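Local atomic coordinates of Adc operon repressor AdcR (Streptococcus pneumoniae, PDB entry 3TGN), a protein that regulates target promoters directly in response to zinc, repressing genes of zinc uptake and of surface zinc-binding proteins and activating another. Residues Leu44-Glu49 with Ser55-Arg60. Numbering follows the deposited sequence.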
loop_
_atom_site.group_PDB
_atom_site.type_symbol
_atom_site.label_atom_id
_atom_site.label_comp_id
_atom_site.label_asym_id
_atom_site.label_seq_id
_atom_site.Cartn_x
_atom_site.Cartn_y
_atom_site.Cartn_z
ATOM N N LEU B 44 5.807 17.436 7.273
ATOM C CA LEU B 44 5.697 18.890 7.238
ATOM C C LEU B 44 4.234 19.335 7.167
ATOM O O LEU B 44 3.846 20.326 7.784
ATOM C CB LEU B 44 6.508 19.472 6.076
ATOM C CG LEU B 44 8.028 19.325 6.202
ATOM C CD1 LEU B 44 8.741 19.956 5.012
ATOM C CD2 LEU B 44 8.515 19.939 7.502
ATOM N N MET B 45 3.419 18.591 6.427
ATOM C CA MET B 45 1.999 18.914 6.326
ATOM C C MET B 45 1.323 18.751 7.683
ATOM O O MET B 45 0.600 19.639 8.143
ATOM C CB MET B 45 1.312 18.031 5.281
ATOM C CG MET B 45 -0.134 18.434 4.989
ATOM S SD MET B 45 -0.991 17.290 3.886
ATOM C CE MET B 45 -1.102 15.827 4.918
ATOM N N LEU B 46 1.562 17.610 8.319
ATOM C CA LEU B 46 0.984 17.332 9.627
ATOM C C LEU B 46 1.434 18.352 10.670
ATOM O O LEU B 46 0.616 18.897 11.410
ATOM C CB LEU B 46 1.334 15.913 10.087
ATOM C CG LEU B 46 0.734 14.762 9.275
ATOM C CD1 LEU B 46 1.041 13.421 9.932
ATOM C CD2 LEU B 46 -0.769 14.951 9.109
ATOM N N LEU B 47 2.735 18.616 10.720
ATOM C CA LEU B 47 3.282 19.540 11.713
ATOM C C LEU B 47 2.880 20.992 11.457
ATOM O O LEU B 47 2.942 21.829 12.359
ATOM C CB LEU B 47 4.805 19.408 11.801
ATOM C CG LEU B 47 5.314 18.081 12.376
ATOM C CD1 LEU B 47 6.836 18.052 12.439
ATOM C CD2 LEU B 47 4.717 17.830 13.753
ATOM N N SER B 48 2.462 21.293 10.231
ATOM C CA SER B 48 1.979 22.633 9.924
ATOM C C SER B 48 0.644 22.860 10.626
ATOM O O SER B 48 0.039 23.924 10.501
ATOM C CB SER B 48 1.831 22.839 8.412
ATOM O OG SER B 48 0.698 22.156 7.892
ATOM N N GLU B 49 0.202 21.856 11.380
ATOM C CA GLU B 49 -1.128 21.880 11.980
ATOM C C GLU B 49 -1.192 21.501 13.465
ATOM O O GLU B 49 -2.018 22.044 14.200
ATOM C CB GLU B 49 -2.071 20.965 11.193
ATOM C CG GLU B 49 -2.286 21.373 9.745
ATOM C CD GLU B 49 -3.322 22.470 9.593
ATOM O OE1 GLU B 49 -4.155 22.634 10.511
ATOM O OE2 GLU B 49 -3.303 23.168 8.556
ATOM N N SER B 55 6.879 10.326 18.121
ATOM C CA SER B 55 6.157 9.090 18.393
ATOM C C SER B 55 4.756 9.123 17.783
ATOM O O SER B 55 4.285 8.125 17.241
ATOM C CB SER B 55 6.077 8.836 19.900
ATOM O OG SER B 55 7.372 8.772 20.473
ATOM N N GLU B 56 4.096 10.274 17.874
ATOM C CA GLU B 56 2.756 10.426 17.314
ATOM C C GLU B 56 2.804 10.454 15.790
ATOM O O GLU B 56 1.883 9.983 15.122
ATOM C CB GLU B 56 2.086 11.682 17.852
ATOM N N LEU B 57 3.882 11.011 15.245
ATOM C CA LEU B 57 4.075 11.042 13.801
ATOM C C LEU B 57 4.232 9.632 13.250
ATOM O O LEU B 57 3.720 9.315 12.177
ATOM C CB LEU B 57 5.297 11.885 13.430
ATOM C CG LEU B 57 5.150 13.406 13.521
ATOM C CD1 LEU B 57 6.496 14.088 13.316
ATOM C CD2 LEU B 57 4.120 13.926 12.520
ATOM N N ALA B 58 4.941 8.788 13.992
ATOM C CA ALA B 58 5.188 7.413 13.568
ATOM C C ALA B 58 3.903 6.591 13.529
ATOM O O ALA B 58 3.722 5.750 12.647
ATOM C CB ALA B 58 6.220 6.749 14.475
ATOM N N ARG B 59 3.018 6.833 14.489
ATOM C CA ARG B 59 1.750 6.113 14.556
ATOM C C ARG B 59 0.845 6.479 13.384
ATOM O O ARG B 59 0.215 5.610 12.781
ATOM C CB ARG B 59 1.049 6.384 15.878
ATOM N N ARG B 60 0.786 7.770 13.068
ATOM C CA ARG B 60 -0.026 8.261 11.956
ATOM C C ARG B 60 0.546 7.835 10.605
ATOM O O ARG B 60 -0.194 7.455 9.698
ATOM C CB ARG B 60 -0.149 9.787 12.014
ATOM C CG ARG B 60 -1.215 10.315 12.968
ATOM C CD ARG B 60 -1.035 11.812 13.204
ATOM N NE ARG B 60 -2.305 12.517 13.362
ATOM C CZ ARG B 60 -2.785 12.958 14.521
ATOM N NH1 ARG B 60 -3.952 13.587 14.558
ATOM N NH2 ARG B 60 -2.100 12.773 15.642
#
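Leu57 reaches from helix 54-61 to Leu46 and Leu47 of helix 38-50, joining the first helix of the predicted helix-turn-helix motif to the helix that precedes it in this winged-helix MarR fold. The short segments run at 127° to each other and approach no closer than 11.5 Å axis to axis, so the junction is made by side chains, mostly the leucine methyls, and buries a modest 178 Å².

The apolar part is centred on a three-leucine cluster. Both methyls of Leu57 take part: CD2 meets Leu46 CD1 at 4.1 Å, while CD1 lies 4.1 Å from Leu47 CD1. The Leu47 and Leu57 side chains lie nearly perpendicular, and the second methyl of Leu47 also comes up to the Leu57 fork, whereas Leu46 and Leu57 run alongside each other, pointing in opposite senses. Leu57 does not start out aimed at its partners; with CG beside the backbone N (chi1 -75°) and CD1 anti to CA (chi2 172°), CD2 standing to the side, its fork swings over to them. Leu52, in the intervening loop, also touches Leu57, and Leu81 of strand 81-84 packs on Leu47. At the exposed margin, Arg60 CD makes a van der Waals contact with Leu46 CD1 at 4.2 Å.

Met45, on another face of helix 38-50, touches the zinc ligands His108 and His112, and the Leu46 side chain lies about 7 Å from a zinc ion. The polar item belongs to Arg60, whose guanidinium continues past the leucines to a salt bridge between its NH1 and Glu50 OE2.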